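Local coordinates for protein glucanase (Clostridium thermocellum, PDB 5GXX) that probably hydrolyses internal beta-1,4-glucosidic bonds of cellulose, as expected of a family 9 endoglucanase of the cellulosome, at residues A[60-65]-A[149-154]; A[98-103]-A[165-170]; A[143-148]-A[169-174]. The protein carries 1 engineered substitution. One frame throughout, in Å; residues are numbered along the deposited sequence.

Contact 1 (A[60-65]-A[149-154])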
ATOM      1  N   PRO A  60      23.970 -22.547  26.128  1.00 12.64           N
ATOM      2  CA  PRO A  60      24.216 -21.537  27.163  1.00 12.35           C
ATOM      3  C   PRO A  60      23.214 -21.581  28.319  1.00 12.26           C
ATOM      4  O   PRO A  60      23.545 -21.132  29.418  1.00 12.29           O
ATOM      5  CB  PRO A  60      24.106 -20.210  26.395  1.00 11.20           C
ATOM      6  CG  PRO A  60      23.170 -20.550  25.242  1.00 12.78           C
ATOM      7  CD  PRO A  60      23.627 -21.922  24.841  1.00 11.97           C
ATOM      8  N   MET A  61      22.015 -22.120  28.115  1.00 12.86           N
ATOM      9  CA  MET A  61      21.073 -22.171  29.219  1.00 12.65           C
ATOM     10  C   MET A  61      21.572 -23.123  30.280  1.00 14.15           C
ATOM     11  O   MET A  61      21.600 -22.780  31.475  1.00 13.48           O
ATOM     12  CB  MET A  61      19.672 -22.593  28.775  1.00 12.23           C
ATOM     13  CG  MET A  61      18.621 -22.206  29.802  1.00 14.07           C
ATOM     14  SD  MET A  61      17.065 -23.107  29.721  1.00 14.01           S
ATOM     15  CE  MET A  61      16.479 -22.784  28.064  1.00 13.59           C
ATOM     16  N   ALA A  62      22.004 -24.306  29.832  1.00 12.72           N
ATOM     17  CA  ALA A  62      22.496 -25.312  30.753  1.00 14.45           C
ATOM     18  C   ALA A  62      23.813 -24.844  31.358  1.00 12.75           C
ATOM     19  O   ALA A  62      24.033 -25.031  32.548  1.00 13.21           O
ATOM     20  CB  ALA A  62      22.640 -26.651  30.039  1.00 13.92           C
ATOM     21  N   TYR A  63      24.660 -24.177  30.577  1.00 12.70           N
ATOM     22  CA  TYR A  63      25.933 -23.671  31.093  1.00 12.22           C
ATOM     23  C   TYR A  63      25.635 -22.737  32.251  1.00 12.00           C
ATOM     24  O   TYR A  63      26.252 -22.827  33.323  1.00 13.37           O
ATOM     25  CB  TYR A  63      26.734 -22.942  30.007  1.00 12.18           C
ATOM     26  CG  TYR A  63      27.755 -21.980  30.579  1.00 12.85           C
ATOM     27  CD1 TYR A  63      29.024 -22.425  30.941  1.00 14.27           C
ATOM     28  CD2 TYR A  63      27.431 -20.631  30.773  1.00 12.43           C
ATOM     29  CE1 TYR A  63      29.965 -21.558  31.487  1.00 12.75           C
ATOM     30  CE2 TYR A  63      28.374 -19.747  31.322  1.00 11.39           C
ATOM     31  CZ  TYR A  63      29.623 -20.230  31.684  1.00 12.03           C
ATOM     32  OH  TYR A  63      30.582 -19.397  32.220  1.00 11.21           O
ATOM     33  N   SER A  64      24.681 -21.840  32.012  1.00 12.31           N
ATOM     34  CA  SER A  64      24.299 -20.822  33.000  1.00 13.00           C
ATOM     35  C   SER A  64      23.790 -21.504  34.267  1.00 13.29           C
ATOM     36  O   SER A  64      24.194 -21.157  35.377  1.00 13.00           O
ATOM     37  CB  SER A  64      23.271 -19.815  32.469  1.00 11.32           C
ATOM     38  OG  SER A  64      23.761 -19.100  31.346  1.00 11.94           O
ATOM     39  N   ALA A  65      22.888 -22.464  34.113  1.00 13.87           N
ATOM     40  CA  ALA A  65      22.415 -23.236  35.264  1.00 14.17           C
ATOM     41  C   ALA A  65      23.545 -23.942  36.014  1.00 13.73           C
ATOM     42  O   ALA A  65      23.590 -23.896  37.247  1.00 14.02           O
ATOM     43  CB  ALA A  65      21.369 -24.254  34.807  1.00 13.17           C
ATOM     44  N   ALA A 149      23.778 -32.370  31.196  1.00 14.53           N
ATOM     45  CA  ALA A 149      24.137 -33.338  32.229  1.00 16.44           C
ATOM     46  C   ALA A 149      24.882 -32.679  33.388  1.00 14.54           C
ATOM     47  O   ALA A 149      24.586 -32.958  34.547  1.00 15.73           O
ATOM     48  CB  ALA A 149      25.003 -34.442  31.652  1.00 15.28           C
ATOM     49  N   ALA A 150      25.849 -31.822  33.060  1.00 16.21           N
ATOM     50  CA  ALA A 150      26.666 -31.158  34.065  1.00 14.32           C
ATOM     51  C   ALA A 150      25.805 -30.284  34.970  1.00 14.38           C
ATOM     52  O   ALA A 150      25.960 -30.297  36.196  1.00 14.13           O
ATOM     53  CB  ALA A 150      27.741 -30.310  33.386  1.00 13.09           C
ATOM     54  N   ALA A 151      24.892 -29.529  34.360  1.00 14.14           N
ATOM     55  CA  ALA A 151      24.002 -28.636  35.108  1.00 14.82           C
ATOM     56  C   ALA A 151      23.160 -29.429  36.092  1.00 15.03           C
ATOM     57  O   ALA A 151      23.011 -29.065  37.262  1.00 14.09           O
ATOM     58  CB  ALA A 151      23.110 -27.866  34.155  1.00 15.26           C
ATOM     59  N   LEU A 152      22.645 -30.554  35.609  1.00 15.84           N
ATOM     60  CA  LEU A 152      21.851 -31.417  36.478  1.00 15.36           C
ATOM     61  C   LEU A 152      22.676 -32.140  37.545  1.00 16.47           C
ATOM     62  O   LEU A 152      22.196 -32.382  38.659  1.00 16.14           O
ATOM     63  CB  LEU A 152      21.021 -32.392  35.637  1.00 15.04           C
ATOM     64  CG  LEU A 152      19.886 -31.711  34.863  1.00 17.83           C
ATOM     65  CD1 LEU A 152      19.423 -32.572  33.689  1.00 19.17           C
ATOM     66  CD2 LEU A 152      18.706 -31.348  35.770  1.00 16.44           C
ATOM     67  N   ALA A 153      23.932 -32.432  37.240  1.00 16.81           N
ATOM     68  CA  ALA A 153      24.802 -33.068  38.225  1.00 18.40           C
ATOM     69  C   ALA A 153      25.080 -32.116  39.384  1.00 17.54           C
ATOM     70  O   ALA A 153      24.820 -32.432  40.541  1.00 18.50           O
ATOM     71  CB  ALA A 153      26.094 -33.539  37.582  1.00 16.52           C
ATOM     72  N   VAL A 154      25.618 -30.937  39.090  1.00 16.94           N
ATOM     73  CA  VAL A 154      25.796 -29.986  40.183  1.00 17.21           C
ATOM     74  C   VAL A 154      24.482 -29.587  40.869  1.00 17.16           C
ATOM     75  O   VAL A 154      24.426 -29.488  42.098  1.00 17.95           O
ATOM     76  CB  VAL A 154      26.648 -28.771  39.760  1.00 16.41           C
ATOM     77  CG1 VAL A 154      25.982 -27.950  38.634  1.00 14.84           C
ATOM     78  CG2 VAL A 154      26.972 -27.919  40.973  1.00 17.78           C
TER
HETATM   79  O   HOH W   1      23.071 -26.621  38.541  1.00 28.86           O

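Contact 2 (A[98-103]-A[165-170])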
ATOM      1  N   TYR A  98      13.268 -27.413  33.413  1.00 16.70           N
ATOM      2  CA  TYR A  98      13.239 -27.359  31.957  1.00 15.48           C
ATOM      3  C   TYR A  98      14.190 -28.376  31.328  1.00 15.70           C
ATOM      4  O   TYR A  98      13.767 -29.073  30.407  1.00 15.99           O
ATOM      5  CB  TYR A  98      13.465 -25.926  31.433  1.00 14.76           C
ATOM      6  CG  TYR A  98      13.767 -25.848  29.949  1.00 15.63           C
ATOM      7  CD1 TYR A  98      15.078 -25.923  29.486  1.00 12.92           C
ATOM      8  CD2 TYR A  98      12.754 -25.707  29.004  1.00 16.32           C
ATOM      9  CE1 TYR A  98      15.374 -25.843  28.136  1.00 14.86           C
ATOM     10  CE2 TYR A  98      13.037 -25.633  27.650  1.00 17.33           C
ATOM     11  CZ  TYR A  98      14.344 -25.712  27.222  1.00 15.06           C
ATOM     12  OH  TYR A  98      14.661 -25.647  25.883  1.00 17.90           O
ATOM     13  N   LEU A  99      15.422 -28.496  31.816  1.00 16.25           N
ATOM     14  CA  LEU A  99      16.357 -29.444  31.216  1.00 15.30           C
ATOM     15  C   LEU A  99      15.831 -30.876  31.337  1.00 16.44           C
ATOM     16  O   LEU A  99      15.937 -31.651  30.380  1.00 17.57           O
ATOM     17  CB  LEU A  99      17.745 -29.351  31.844  1.00 13.91           C
ATOM     18  CG  LEU A  99      18.431 -27.986  31.736  1.00 16.07           C
ATOM     19  CD1 LEU A  99      19.846 -28.046  32.304  1.00 16.78           C
ATOM     20  CD2 LEU A  99      18.441 -27.515  30.282  1.00 16.34           C
ATOM     21  N   VAL A 100      15.244 -31.201  32.485  1.00 16.36           N
ATOM     22  CA  VAL A 100      14.558 -32.489  32.664  1.00 16.59           C
ATOM     23  C   VAL A 100      13.401 -32.660  31.678  1.00 18.10           C
ATOM     24  O   VAL A 100      13.258 -33.733  31.067  1.00 19.16           O
ATOM     25  CB  VAL A 100      14.102 -32.701  34.130  1.00 16.43           C
ATOM     26  CG1 VAL A 100      13.177 -33.939  34.308  1.00 15.87           C
ATOM     27  CG2 VAL A 100      15.312 -32.899  35.021  1.00 17.81           C
ATOM     28  N   ALA A 101      12.605 -31.605  31.502  1.00 18.32           N
ATOM     29  CA  ALA A 101      11.447 -31.674  30.613  1.00 17.70           C
ATOM     30  C   ALA A 101      11.811 -31.845  29.143  1.00 18.58           C
ATOM     31  O   ALA A 101      10.965 -32.238  28.335  1.00 19.28           O
ATOM     32  CB  ALA A 101      10.510 -30.482  30.829  1.00 16.98           C
ATOM     33  N   CYS A 102      13.068 -31.574  28.796  1.00 16.23           N
ATOM     34  CA  CYS A 102      13.561 -31.729  27.423  1.00 17.39           C
ATOM     35  C   CYS A 102      13.878 -33.177  27.028  1.00 16.92           C
ATOM     36  O   CYS A 102      14.152 -33.438  25.858  1.00 18.89           O
ATOM     37  CB  CYS A 102      14.850 -30.936  27.226  1.00 16.12           C
ATOM     38  SG  CYS A 102      14.572 -29.154  27.085  1.00 17.66           S
ATOM     39  N   ASP A 103      13.850 -34.100  27.985  1.00 19.86           N
ATOM     40  CA  ASP A 103      14.185 -35.494  27.713  1.00 20.13           C
ATOM     41  C   ASP A 103      13.283 -36.109  26.643  1.00 22.28           C
ATOM     42  O   ASP A 103      12.060 -36.000  26.735  1.00 22.25           O
ATOM     43  CB  ASP A 103      14.055 -36.326  28.994  1.00 20.90           C
ATOM     44  CG  ASP A 103      14.406 -37.788  28.792  1.00 23.31           C
ATOM     45  OD1 ASP A 103      15.380 -38.109  28.077  1.00 24.75           O
ATOM     46  OD2 ASP A 103      13.690 -38.621  29.385  1.00 23.67           O
ATOM     47  N   LEU A 165      19.854 -35.923  39.517  1.00 19.65           N
ATOM     48  CA  LEU A 165      20.984 -36.836  39.378  1.00 19.00           C
ATOM     49  C   LEU A 165      20.666 -37.953  38.384  1.00 19.88           C
ATOM     50  O   LEU A 165      21.510 -38.327  37.569  1.00 19.88           O
ATOM     51  CB  LEU A 165      21.398 -37.424  40.737  1.00 19.75           C
ATOM     52  CG  LEU A 165      22.548 -38.436  40.664  1.00 22.15           C
ATOM     53  CD1 LEU A 165      23.849 -37.863  40.083  1.00 23.86           C
ATOM     54  CD2 LEU A 165      22.795 -39.064  42.027  1.00 26.26           C
ATOM     55  N   ARG A 166      19.435 -38.455  38.444  1.00 19.66           N
ATOM     56  CA  ARG A 166      18.982 -39.476  37.507  1.00 21.02           C
ATOM     57  C   ARG A 166      19.113 -38.992  36.057  1.00 20.76           C
ATOM     58  O   ARG A 166      19.649 -39.711  35.203  1.00 21.06           O
ATOM     59  CB  ARG A 166      17.544 -39.883  37.832  1.00 20.87           C
ATOM     60  CG  ARG A 166      16.930 -40.881  36.854  1.00 21.90           C
ATOM     61  CD  ARG A 166      15.496 -41.240  37.259  1.00 22.41           C
ATOM     62  NE  ARG A 166      14.810 -42.057  36.258  1.00 22.36           N
ATOM     63  CZ  ARG A 166      14.921 -43.387  36.152  1.00 17.26           C
ATOM     64  NH1 ARG A 166      15.722 -44.071  36.962  1.00 20.14           N
ATOM     65  NH2 ARG A 166      14.246 -44.028  35.200  1.00 19.17           N
ATOM     66  N   TYR A 167      18.639 -37.772  35.797  1.00 19.39           N
ATOM     67  CA  TYR A 167      18.697 -37.186  34.459  1.00 19.94           C
ATOM     68  C   TYR A 167      20.109 -36.758  34.076  1.00 19.40           C
ATOM     69  O   TYR A 167      20.483 -36.859  32.910  1.00 20.52           O
ATOM     70  CB  TYR A 167      17.682 -36.053  34.298  1.00 18.70           C
ATOM     71  CG  TYR A 167      16.284 -36.602  34.097  1.00 20.83           C
ATOM     72  CD1 TYR A 167      15.531 -37.066  35.178  1.00 20.01           C
ATOM     73  CD2 TYR A 167      15.733 -36.694  32.821  1.00 19.74           C
ATOM     74  CE1 TYR A 167      14.257 -37.607  34.989  1.00 22.02           C
ATOM     75  CE2 TYR A 167      14.459 -37.227  32.620  1.00 23.24           C
ATOM     76  CZ  TYR A 167      13.723 -37.668  33.710  1.00 22.66           C
ATOM     77  OH  TYR A 167      12.460 -38.195  33.517  1.00 27.00           O
ATOM     78  N   ALA A 168      20.896 -36.292  35.045  1.00 19.42           N
ATOM     79  CA  ALA A 168      22.307 -36.021  34.770  1.00 18.81           C
ATOM     80  C   ALA A 168      23.005 -37.271  34.235  1.00 19.86           C
ATOM     81  O   ALA A 168      23.786 -37.203  33.283  1.00 20.41           O
ATOM     82  CB  ALA A 168      23.004 -35.537  36.013  1.00 17.48           C
ATOM     83  N   LYS A 169      22.722 -38.423  34.845  1.00 21.41           N
ATOM     84  CA  LYS A 169      23.312 -39.676  34.391  1.00 21.43           C
ATOM     85  C   LYS A 169      22.750 -40.105  33.041  1.00 22.65           C
ATOM     86  O   LYS A 169      23.505 -40.620  32.212  1.00 22.85           O
ATOM     87  CB  LYS A 169      23.062 -40.776  35.418  1.00 21.94           C
ATOM     88  CG  LYS A 169      23.799 -40.589  36.727  1.00 22.41           C
ATOM     89  CD  LYS A 169      23.436 -41.696  37.711  1.00 26.48           C
ATOM     90  CE  LYS A 169      24.205 -41.555  39.008  1.00 27.78           C
ATOM     91  NZ  LYS A 169      24.080 -42.817  39.803  1.00 31.52           N
ATOM     92  N   LYS A 170      21.448 -39.892  32.830  1.00 22.83           N
ATOM     93  CA  LYS A 170      20.820 -40.225  31.552  1.00 23.82           C
ATOM     94  C   LYS A 170      21.523 -39.453  30.436  1.00 23.27           C
ATOM     95  O   LYS A 170      21.960 -40.018  29.430  1.00 23.26           O
ATOM     96  CB  LYS A 170      19.324 -39.881  31.541  1.00 24.63           C
ATOM     97  CG  LYS A 170      18.347 -40.899  32.108  1.00 28.94           C
ATOM     98  CD  LYS A 170      16.930 -40.401  31.847  1.00 31.89           C
ATOM     99  CE  LYS A 170      15.876 -41.190  32.611  1.00 33.78           C
ATOM    100  NZ  LYS A 170      15.678 -42.540  32.022  1.00 38.29           N
TER
HETATM  101  O   HOH W   2      11.536 -38.083  31.036  1.00 30.11           O

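Contact 3 (A[143-148]-A[169-174])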
ATOM      1  N   ALA A 143      27.997 -31.902  23.014  1.00 17.87           N
ATOM      2  CA  ALA A 143      28.225 -30.652  23.752  1.00 16.99           C
ATOM      3  C   ALA A 143      26.968 -30.212  24.494  1.00 16.79           C
ATOM      4  O   ALA A 143      26.978 -30.053  25.717  1.00 16.60           O
ATOM      5  CB  ALA A 143      28.707 -29.551  22.815  1.00 16.72           C
ATOM      6  N   VAL A 144      25.860 -30.073  23.775  1.00 15.56           N
ATOM      7  CA  VAL A 144      24.642 -29.603  24.430  1.00 16.94           C
ATOM      8  C   VAL A 144      24.142 -30.613  25.465  1.00 17.40           C
ATOM      9  O   VAL A 144      23.785 -30.220  26.582  1.00 18.00           O
ATOM     10  CB  VAL A 144      23.550 -29.143  23.438  1.00 15.85           C
ATOM     11  CG1 VAL A 144      22.976 -30.318  22.644  1.00 16.73           C
ATOM     12  CG2 VAL A 144      22.449 -28.359  24.156  1.00 16.61           C
ATOM     13  N   VAL A 145      24.120 -31.902  25.122  1.00 18.24           N
ATOM     14  CA  VAL A 145      23.672 -32.891  26.096  1.00 17.30           C
ATOM     15  C   VAL A 145      24.616 -33.040  27.290  1.00 16.76           C
ATOM     16  O   VAL A 145      24.166 -33.258  28.415  1.00 16.26           O
ATOM     17  CB  VAL A 145      23.422 -34.276  25.425  1.00 17.54           C
ATOM     18  CG1 VAL A 145      22.981 -35.337  26.441  1.00 19.60           C
ATOM     19  CG2 VAL A 145      22.355 -34.169  24.329  1.00 20.14           C
ATOM     20  N   GLY A 146      25.918 -32.910  27.054  1.00 16.80           N
ATOM     21  CA  GLY A 146      26.903 -33.012  28.124  1.00 17.35           C
ATOM     22  C   GLY A 146      26.766 -31.846  29.092  1.00 17.08           C
ATOM     23  O   GLY A 146      26.892 -32.005  30.309  1.00 16.90           O
ATOM     24  N   GLN A 147      26.512 -30.664  28.541  1.00 17.10           N
ATOM     25  CA  GLN A 147      26.289 -29.482  29.384  1.00 14.72           C
ATOM     26  C   GLN A 147      25.007 -29.600  30.200  1.00 16.41           C
ATOM     27  O   GLN A 147      24.981 -29.255  31.385  1.00 15.21           O
ATOM     28  CB  GLN A 147      26.327 -28.177  28.565  1.00 15.35           C
ATOM     29  CG  GLN A 147      26.350 -26.878  29.388  1.00 16.40           C
ATOM     30  CD  GLN A 147      27.550 -26.759  30.311  1.00 14.15           C
ATOM     31  OE1 GLN A 147      27.386 -26.667  31.526  1.00 15.99           O
ATOM     32  NE2 GLN A 147      28.756 -26.771  29.748  1.00 16.12           N
ATOM     33  N   MET A 148      23.954 -30.139  29.589  1.00 16.12           N
ATOM     34  CA  MET A 148      22.708 -30.359  30.320  1.00 16.06           C
ATOM     35  C   MET A 148      22.963 -31.349  31.460  1.00 16.28           C
ATOM     36  O   MET A 148      22.465 -31.167  32.572  1.00 16.14           O
ATOM     37  CB  MET A 148      21.590 -30.853  29.391  1.00 15.68           C
ATOM     38  CG  MET A 148      21.179 -29.842  28.320  1.00 16.06           C
ATOM     39  SD  MET A 148      20.168 -30.553  26.987  1.00 16.93           S
ATOM     40  CE  MET A 148      18.706 -31.098  27.885  1.00 19.70           C
ATOM     41  N   LYS A 169      22.722 -38.423  34.845  1.00 21.41           N
ATOM     42  CA  LYS A 169      23.312 -39.676  34.391  1.00 21.43           C
ATOM     43  C   LYS A 169      22.750 -40.105  33.041  1.00 22.65           C
ATOM     44  O   LYS A 169      23.505 -40.620  32.212  1.00 22.85           O
ATOM     45  CB  LYS A 169      23.062 -40.776  35.418  1.00 21.94           C
ATOM     46  CG  LYS A 169      23.799 -40.589  36.727  1.00 22.41           C
ATOM     47  CD  LYS A 169      23.436 -41.696  37.711  1.00 26.48           C
ATOM     48  CE  LYS A 169      24.205 -41.555  39.008  1.00 27.78           C
ATOM     49  NZ  LYS A 169      24.080 -42.817  39.803  1.00 31.52           N
ATOM     50  N   LYS A 170      21.448 -39.892  32.830  1.00 22.83           N
ATOM     51  CA  LYS A 170      20.820 -40.225  31.552  1.00 23.82           C
ATOM     52  C   LYS A 170      21.523 -39.453  30.436  1.00 23.27           C
ATOM     53  O   LYS A 170      21.960 -40.018  29.430  1.00 23.26           O
ATOM     54  CB  LYS A 170      19.324 -39.881  31.541  1.00 24.63           C
ATOM     55  CG  LYS A 170      18.347 -40.899  32.108  1.00 28.94           C
ATOM     56  CD  LYS A 170      16.930 -40.401  31.847  1.00 31.89           C
ATOM     57  CE  LYS A 170      15.876 -41.190  32.611  1.00 33.78           C
ATOM     58  NZ  LYS A 170      15.678 -42.540  32.022  1.00 38.29           N
ATOM     59  N   TYR A 171      21.675 -38.149  30.652  1.00 21.69           N
ATOM     60  CA  TYR A 171      22.226 -37.276  29.631  1.00 21.26           C
ATOM     61  C   TYR A 171      23.716 -37.522  29.407  1.00 19.87           C
ATOM     62  O   TYR A 171      24.172 -37.550  28.264  1.00 21.17           O
ATOM     63  CB  TYR A 171      21.935 -35.808  29.960  1.00 20.62           C
ATOM     64  CG  TYR A 171      20.470 -35.430  29.915  1.00 17.96           C
ATOM     65  CD1 TYR A 171      19.503 -36.268  29.339  1.00 19.07           C
ATOM     66  CD2 TYR A 171      20.034 -34.224  30.448  1.00 18.28           C
ATOM     67  CE1 TYR A 171      18.167 -35.886  29.290  1.00 19.26           C
ATOM     68  CE2 TYR A 171      18.702 -33.844  30.395  1.00 19.20           C
ATOM     69  CZ  TYR A 171      17.770 -34.681  29.826  1.00 20.06           C
ATOM     70  OH  TYR A 171      16.456 -34.288  29.804  1.00 22.40           O
ATOM     71  N   PHE A 172      24.462 -37.776  30.480  1.00 19.76           N
ATOM     72  CA  PHE A 172      25.881 -38.026  30.316  1.00 19.53           C
ATOM     73  C   PHE A 172      26.111 -39.307  29.522  1.00 19.83           C
ATOM     74  O   PHE A 172      26.950 -39.347  28.627  1.00 20.08           O
ATOM     75  CB  PHE A 172      26.647 -38.079  31.635  1.00 18.90           C
ATOM     76  CG  PHE A 172      28.067 -38.521  31.443  1.00 21.55           C
ATOM     77  CD1 PHE A 172      29.037 -37.633  30.982  1.00 20.26           C
ATOM     78  CD2 PHE A 172      28.423 -39.840  31.647  1.00 21.08           C
ATOM     79  CE1 PHE A 172      30.340 -38.058  30.764  1.00 25.07           C
ATOM     80  CE2 PHE A 172      29.727 -40.275  31.431  1.00 21.37           C
ATOM     81  CZ  PHE A 172      30.689 -39.388  30.977  1.00 23.00           C
ATOM     82  N   GLU A 173      25.340 -40.342  29.834  1.00 21.65           N
ATOM     83  CA  GLU A 173      25.507 -41.588  29.108  1.00 23.15           C
ATOM     84  C   GLU A 173      25.248 -41.409  27.612  1.00 22.81           C
ATOM     85  O   GLU A 173      25.968 -41.997  26.795  1.00 23.42           O
ATOM     86  CB  GLU A 173      24.626 -42.679  29.725  1.00 23.86           C
ATOM     87  CG  GLU A 173      25.163 -43.179  31.060  1.00 28.94           C
ATOM     88  CD  GLU A 173      24.109 -43.863  31.921  1.00 34.82           C
ATOM     89  OE1 GLU A 173      23.010 -44.185  31.409  1.00 38.89           O
ATOM     90  OE2 GLU A 173      24.373 -44.081  33.126  1.00 36.79           O
ATOM     91  N   LEU A 174      24.221 -40.628  27.272  1.00 20.77           N
ATOM     92  CA  LEU A 174      23.847 -40.365  25.884  1.00 22.53           C
ATOM     93  C   LEU A 174      24.934 -39.556  25.205  1.00 22.81           C
ATOM     94  O   LEU A 174      25.348 -39.843  24.089  1.00 24.28           O
ATOM     95  CB  LEU A 174      22.512 -39.619  25.784  1.00 22.11           C
ATOM     96  CG  LEU A 174      22.090 -39.072  24.412  1.00 24.93           C
ATOM     97  CD1 LEU A 174      21.934 -40.205  23.410  1.00 25.30           C
ATOM     98  CD2 LEU A 174      20.815 -38.234  24.458  1.00 25.53           C
TER

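Contact 1 (A[60-65]-A[149-154])
Within the helical (alpha/alpha)6 barrel expected of a family 9 glycoside hydrolase, helix 58-75 meets helix 142-158 through three alanines, Ala62 and Ala65 on one and Ala151 on the other. The methyl of Ala151 does most of the touching. Its CB stands 4.1 Å from Ala65 CB and 4.3 Å from Ala62 CB, so it lies against two successive turns of the facing helix, and it comes nearer still to backbone, with Ala62 O 3.4 Å from Ala151 CB. Such short side chains let the backbones approach until Ala65 CA and Ala151 CA are 5.6 Å apart. A little further along, one water donates to both helices, at 3.1 Å from Ala65 O and 2.8 Å from Ala151 O. Ser64 looks the other way: its OG bonds back to Pro60 O at 2.8 Å, and its side chain packs on helix 412-429. Leu99 of helix 85-101 also covers Ala151. No direct hydrogen bond joins the two segments; the helices touch mainly through methyls, and the bridging water gives two buried carbonyl oxygens a shared donor, adding a polar link between them.

Contact 2 (A[98-103]-A[165-170])
Val100 points a methyl, CG1, at the middle of one Tyr167 ring face, the two side chains crossing at about a right angle, while the loop residue Asp103 meets the same ring at its edge. The valine side is the tight one. Val100 CG1 sits 3.7 Å from the centroid of the Tyr167 ring and only 6° off the normal, a CH-pi contact. With CG1 anti to the backbone N (chi1 171°), CG2 lies beside that nitrogen and covers the root of the ring, Val100 CG2 being 3.9 Å from Tyr167 CG. The other face is partly covered from its own helix by Lys170, whose CD is offset toward the rim, so the aromatic plane is held between an aliphatic branch and an aliphatic chain.

Toward solvent the contact becomes looser and wetter. Asp103 CB approaches the ring edge in plane, and Asp103 OD2 comes within 3.6 Å of Tyr167 CE2, with the carboxylate turned 83° from the ring. Tyrosine and aspartate share a water rather than a direct bond: it donates to Asp103 OD2 at 2.8 Å and lies 2.6 Å from Tyr167 OH. The other carboxylate oxygen, OD1, accepts from the backbone N of Gly105, which anchors the group from the loop side. Lys170 NZ remains 5.1 Å from Asp103 OD2, not in contact, though its charge may still favour the ionised carboxylate. On the inner side, Val100 also packs on Leu152 of helix 142-158. The contact thus joins the end of helix 85-101 and the loop after it to helix 162-178 at the surface, consistent with neighbouring helices of the (alpha/alpha)6 barrel of family 9 glycoside hydrolases.

Contact 3 (A[143-148]-A[169-174])
An antiparallel helical hairpin, made by helices 142-158 and 162-178 in succession, is closed here by Val145 and Met148 packing on Tyr171, with Leu174 at one end. The two short axes approach to 7.9 Å, with 152° between their N-to-C directions. Val145 CG1 makes the central contact: it lies 3.1 Å from Tyr171 O, a tight approach of methyl to carbonyl, and is 3.7 Å from Tyr171 CB. The same methyl reaches Leu174 one turn on, 4.1 Å from its CD2.

Consecutive helices paired in this way are the building element of the (alpha/alpha)6 barrel, the fold known for family 9 catalytic domains. In the next turn Met148 makes a Met-aromatic contact, its SD 5.5 Å from the centroid of the Tyr171 ring and 31° off the normal, an oblique approach. The chain bends at its last torsion (chi3 62°), bringing the terminal methyl back to the ring, with Met148 CE 3.7 Å from Tyr171 CE2. Nearer the backbone, Met148 CB lies 3.9 Å from Tyr171 CD2. The hydroxyl finds its partner outside the hairpin: Tyr171 OH hydrogen-bonds to Leu99 O of helix 85-101, fixing the far end of the ring, while Val108 of strand 108-112 packs on Val145, Met148 and Tyr171 alike.

From the N terminus the chain enters contact 1 on helix 58-75, passes 98-103 at the end of helix 85-101, then strands 108-112 and 136-139, and reaches helix 142-158. There 143-148 serves contact 3, and the next residues, 149-154, close the long loop of contact 1. Helix 162-178 then closes contacts 2 and 3 on overlapping segments that share Lys169 and Lys170. Contact 1 therefore crosses both others, while contact 3, with the shortest loop, starts within the span of contact 2 and finishes with it on one helix. Together they tie four helices, 58-75, 85-101, 142-158 and 162-178, into one part of the catalytic domain; Ala168 of contact 2 packs on Leu152 of contact 1.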